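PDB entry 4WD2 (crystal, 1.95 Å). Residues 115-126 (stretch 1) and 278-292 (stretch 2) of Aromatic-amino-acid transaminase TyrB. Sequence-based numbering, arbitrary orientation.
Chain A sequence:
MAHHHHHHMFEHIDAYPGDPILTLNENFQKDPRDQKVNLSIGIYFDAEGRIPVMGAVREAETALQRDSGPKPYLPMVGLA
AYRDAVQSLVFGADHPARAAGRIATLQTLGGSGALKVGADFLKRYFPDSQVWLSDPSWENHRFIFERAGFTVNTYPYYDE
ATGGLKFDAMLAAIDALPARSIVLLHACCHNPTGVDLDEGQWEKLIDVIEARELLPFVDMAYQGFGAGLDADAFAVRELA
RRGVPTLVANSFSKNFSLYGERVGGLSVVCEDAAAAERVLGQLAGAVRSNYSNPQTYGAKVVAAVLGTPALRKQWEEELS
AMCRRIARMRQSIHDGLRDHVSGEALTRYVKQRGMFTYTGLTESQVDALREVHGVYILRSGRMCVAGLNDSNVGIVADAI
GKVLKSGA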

# COMPACT_ATOMS: atom_id res chain seq x y z
N LEU A 115 1.31 -2.84 10.47
CA LEU A 115 2.31 -2.32 11.39
C LEU A 115 2.55 -0.83 11.11
O LEU A 115 2.68 -0.03 12.03
CB LEU A 115 3.61 -3.12 11.28
CG LEU A 115 3.58 -4.56 11.82
CD1 LEU A 115 4.79 -5.35 11.32
CD2 LEU A 115 3.55 -4.56 13.34
N LYS A 116 2.60 -0.49 9.83
CA LYS A 116 2.82 0.89 9.40
C LYS A 116 1.68 1.81 9.81
O LYS A 116 1.92 2.86 10.40
CB LYS A 116 3.02 0.98 7.89
CG LYS A 116 3.17 2.40 7.36
CD LYS A 116 4.34 3.15 8.01
CE LYS A 116 4.66 4.46 7.29
NZ LYS A 116 5.57 5.30 8.12
N VAL A 117 0.45 1.42 9.47
CA VAL A 117 -0.71 2.25 9.78
C VAL A 117 -0.82 2.43 11.29
O VAL A 117 -1.07 3.54 11.77
CB VAL A 117 -2.02 1.64 9.21
CG1 VAL A 117 -3.24 2.34 9.80
CG2 VAL A 117 -2.04 1.75 7.68
N GLY A 118 -0.62 1.34 12.02
CA GLY A 118 -0.61 1.38 13.47
C GLY A 118 0.47 2.31 14.02
O GLY A 118 0.20 3.13 14.91
N ALA A 119 1.69 2.17 13.52
CA ALA A 119 2.81 3.02 13.93
C ALA A 119 2.54 4.51 13.68
O ALA A 119 2.85 5.36 14.53
CB ALA A 119 4.10 2.60 13.22
N ASP A 120 1.99 4.83 12.51
CA ASP A 120 1.72 6.23 12.16
C ASP A 120 0.63 6.84 13.06
O ASP A 120 0.73 7.99 13.47
CB ASP A 120 1.32 6.34 10.68
CG ASP A 120 2.52 6.25 9.72
OD1 ASP A 120 3.67 6.27 10.19
OD2 ASP A 120 2.30 6.18 8.50
N PHE A 121 -0.41 6.06 13.34
CA PHE A 121 -1.45 6.46 14.30
C PHE A 121 -0.87 6.67 15.69
O PHE A 121 -1.14 7.67 16.34
CB PHE A 121 -2.58 5.39 14.33
CG PHE A 121 -3.49 5.48 15.54
CD1 PHE A 121 -4.46 6.47 15.63
CD2 PHE A 121 -3.39 4.56 16.57
CE1 PHE A 121 -5.31 6.55 16.73
CE2 PHE A 121 -4.23 4.63 17.67
CZ PHE A 121 -5.19 5.62 17.75
N LEU A 122 -0.06 5.71 16.15
CA LEU A 122 0.54 5.80 17.48
C LEU A 122 1.51 6.98 17.63
O LEU A 122 1.53 7.62 18.67
CB LEU A 122 1.27 4.50 17.82
CG LEU A 122 0.42 3.26 18.12
CD1 LEU A 122 1.31 2.05 18.30
CD2 LEU A 122 -0.44 3.48 19.37
N LYS A 123 2.30 7.26 16.60
CA LYS A 123 3.24 8.38 16.64
C LYS A 123 2.51 9.70 16.80
O LYS A 123 2.98 10.62 17.48
CB LYS A 123 4.12 8.41 15.39
CG LYS A 123 5.13 9.55 15.35
CD LYS A 123 6.09 9.47 16.54
CE LYS A 123 7.02 10.67 16.58
NZ LYS A 123 8.04 10.52 17.66
N ARG A 124 1.35 9.79 16.16
CA ARG A 124 0.58 11.02 16.14
C ARG A 124 -0.06 11.28 17.50
O ARG A 124 -0.16 12.43 17.93
CB ARG A 124 -0.48 10.96 15.04
CG ARG A 124 -1.28 12.22 14.90
CD ARG A 124 -1.75 12.45 13.48
NE ARG A 124 -2.62 13.62 13.44
CZ ARG A 124 -3.94 13.55 13.53
NH1 ARG A 124 -4.53 12.37 13.64
NH2 ARG A 124 -4.67 14.65 13.49
N TYR A 125 -0.48 10.21 18.18
CA TYR A 125 -1.20 10.36 19.44
C TYR A 125 -0.39 9.98 20.67
O TYR A 125 -0.77 10.32 21.78
CB TYR A 125 -2.50 9.56 19.38
CG TYR A 125 -3.50 10.23 18.47
CD1 TYR A 125 -4.13 11.41 18.86
CD2 TYR A 125 -3.78 9.72 17.21
CE1 TYR A 125 -5.03 12.05 18.03
CE2 TYR A 125 -4.68 10.36 16.37
CZ TYR A 125 -5.30 11.52 16.79
OH TYR A 125 -6.20 12.17 15.96
N PHE A 126 0.73 9.29 20.47
CA PHE A 126 1.63 8.98 21.57
C PHE A 126 3.09 9.27 21.19
O PHE A 126 3.94 8.37 21.22
CB PHE A 126 1.47 7.51 21.98
CG PHE A 126 0.06 7.15 22.38
CD1 PHE A 126 -0.34 7.23 23.71
CD2 PHE A 126 -0.87 6.74 21.43
CE1 PHE A 126 -1.64 6.90 24.09
CE2 PHE A 126 -2.17 6.42 21.80
CZ PHE A 126 -2.55 6.49 23.12
N ARG A 278 -13.78 6.44 17.03
CA ARG A 278 -12.87 7.57 16.87
C ARG A 278 -11.52 7.06 16.39
O ARG A 278 -10.89 7.65 15.50
CB ARG A 278 -12.70 8.36 18.17
CG ARG A 278 -13.98 8.98 18.71
CD ARG A 278 -13.71 9.98 19.83
NE ARG A 278 -12.78 9.46 20.83
CZ ARG A 278 -13.14 8.80 21.93
NH1 ARG A 278 -14.43 8.56 22.18
NH2 ARG A 278 -12.22 8.37 22.78
N VAL A 279 -11.07 5.95 16.96
CA VAL A 279 -9.81 5.34 16.56
C VAL A 279 -9.88 4.90 15.09
O VAL A 279 -8.95 5.16 14.33
CB VAL A 279 -9.43 4.16 17.46
CG1 VAL A 279 -8.35 3.30 16.82
CG2 VAL A 279 -8.97 4.67 18.82
N LEU A 280 -10.98 4.26 14.69
CA LEU A 280 -11.10 3.79 13.31
C LEU A 280 -10.96 4.95 12.32
O LEU A 280 -10.32 4.82 11.28
CB LEU A 280 -12.42 3.06 13.08
CG LEU A 280 -12.58 2.40 11.70
CD1 LEU A 280 -11.55 1.30 11.49
CD2 LEU A 280 -13.99 1.85 11.48
N GLY A 281 -11.56 6.08 12.66
CA GLY A 281 -11.47 7.27 11.83
C GLY A 281 -10.05 7.78 11.68
O GLY A 281 -9.66 8.25 10.61
N GLN A 282 -9.26 7.70 12.76
CA GLN A 282 -7.89 8.19 12.70
C GLN A 282 -6.98 7.17 12.03
O GLN A 282 -5.95 7.54 11.47
CB GLN A 282 -7.38 8.55 14.10
CG GLN A 282 -8.14 9.71 14.75
CD GLN A 282 -8.12 10.99 13.92
OE1 GLN A 282 -7.22 11.21 13.10
NE2 GLN A 282 -9.11 11.85 14.13
N LEU A 283 -7.34 5.90 12.09
CA LEU A 283 -6.61 4.89 11.34
C LEU A 283 -6.87 5.11 9.83
O LEU A 283 -5.95 5.00 9.02
CB LEU A 283 -7.02 3.48 11.77
CG LEU A 283 -6.64 3.06 13.20
CD1 LEU A 283 -7.30 1.75 13.56
CD2 LEU A 283 -5.12 2.96 13.38
N ALA A 284 -8.11 5.43 9.48
CA ALA A 284 -8.43 5.83 8.10
C ALA A 284 -7.64 7.08 7.70
O ALA A 284 -7.22 7.21 6.55
CB ALA A 284 -9.93 6.08 7.95
N GLY A 285 -7.44 7.99 8.65
CA GLY A 285 -6.60 9.16 8.45
C GLY A 285 -5.17 8.80 8.10
O GLY A 285 -4.57 9.42 7.22
N ALA A 286 -4.62 7.80 8.77
CA ALA A 286 -3.27 7.34 8.48
C ALA A 286 -3.20 6.76 7.07
O ALA A 286 -2.25 7.01 6.33
CB ALA A 286 -2.83 6.30 9.50
N VAL A 287 -4.23 6.00 6.70
CA VAL A 287 -4.35 5.46 5.35
C VAL A 287 -4.43 6.57 4.30
O VAL A 287 -3.78 6.50 3.25
CB VAL A 287 -5.59 4.53 5.22
CG1 VAL A 287 -5.78 4.07 3.79
CG2 VAL A 287 -5.44 3.34 6.14
N ARG A 288 -5.23 7.60 4.58
CA ARG A 288 -5.38 8.74 3.66
C ARG A 288 -4.06 9.46 3.40
O ARG A 288 -3.84 10.00 2.32
CB ARG A 288 -6.40 9.74 4.22
CG ARG A 288 -6.64 10.94 3.30
CD ARG A 288 -7.50 12.03 3.95
NE ARG A 288 -7.59 13.21 3.09
CZ ARG A 288 -7.94 14.42 3.50
NH1 ARG A 288 -8.25 14.64 4.77
NH2 ARG A 288 -7.98 15.43 2.63
N SER A 289 -3.18 9.45 4.40
CA SER A 289 -1.91 10.14 4.30
C SER A 289 -0.88 9.26 3.60
O SER A 289 0.26 9.67 3.37
CB SER A 289 -1.40 10.54 5.69
OG SER A 289 -1.10 9.41 6.49
N ASN A 290 -1.29 8.04 3.27
CA ASN A 290 -0.37 7.02 2.77
C ASN A 290 -0.74 6.58 1.35
O ASN A 290 -0.16 7.06 0.38
CB ASN A 290 -0.35 5.82 3.73
CG ASN A 290 0.80 4.87 3.46
OD1 ASN A 290 1.34 4.82 2.36
ND2 ASN A 290 1.17 4.09 4.48
N TYR A 291 -1.71 5.67 1.22
CA TYR A 291 -2.07 5.13 -0.08
C TYR A 291 -3.55 5.33 -0.46
O TYR A 291 -4.03 4.72 -1.41
CB TYR A 291 -1.71 3.65 -0.14
CG TYR A 291 -2.30 2.86 0.99
CD1 TYR A 291 -1.62 2.73 2.20
CD2 TYR A 291 -3.55 2.25 0.87
CE1 TYR A 291 -2.16 2.02 3.25
CE2 TYR A 291 -4.10 1.54 1.92
CZ TYR A 291 -3.40 1.43 3.11
OH TYR A 291 -3.93 0.72 4.15
N SER A 292 -4.24 6.19 0.30
CA SER A 292 -5.65 6.59 0.06
C SER A 292 -6.68 5.52 0.38
O SER A 292 -7.66 5.79 1.07
CB SER A 292 -5.87 7.06 -1.38
OG SER A 292 -5.37 8.37 -1.59
O HOH W 1 0.00 4.98 7.10
O HOH W 2 1.72 8.14 6.69
O HOH W 3 -4.12 9.63 11.92

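The helices spanning 115-125 and 278-288 cross at 111°, their axes approaching to 8.9 Å, and the backbones come closest at an alanine: the CA atoms of Val117 and Ala286 lie 5.8 Å apart. Val117 is one of two main bumps, with Phe121. Its side chain settles into a hollow floored by Ala286 and lined by Leu283, Val287 and Tyr291. CG1 of Val117 lies 4.0 Å from CB of Ala286 and 4.1 Å from CD2 of Leu283, while its CG2 packs 4.1 Å from CG2 of Val287 and meets the Tyr291 ring at its edge. In return, the small methyl of Ala286 rests against the first helix, with its CB 4.0 Å from O of Val117 and 4.3 Å from CB of Asp120.

One turn on, Phe121 fills the space beside Leu283, whose CD2 reaches to 3.6 Å from CB of Phe121. The ring extends along the second helix, placing CZ 4.0 Å from CG1 of Val279 and presenting its edge to CB of Gln282.

Polar groups complete the contact. Arg124 NH1 donates a hydrogen bond to Gln282 OE1 (3.0 Å), at the edge of the guanidinium, near its plane. Beside Asp120 a water bridges the two stretches, donating to Asp120 OD2 (2.9 Å) and Ala286 O (3.1 Å) and accepting from Asn290 ND2 (3.0 Å).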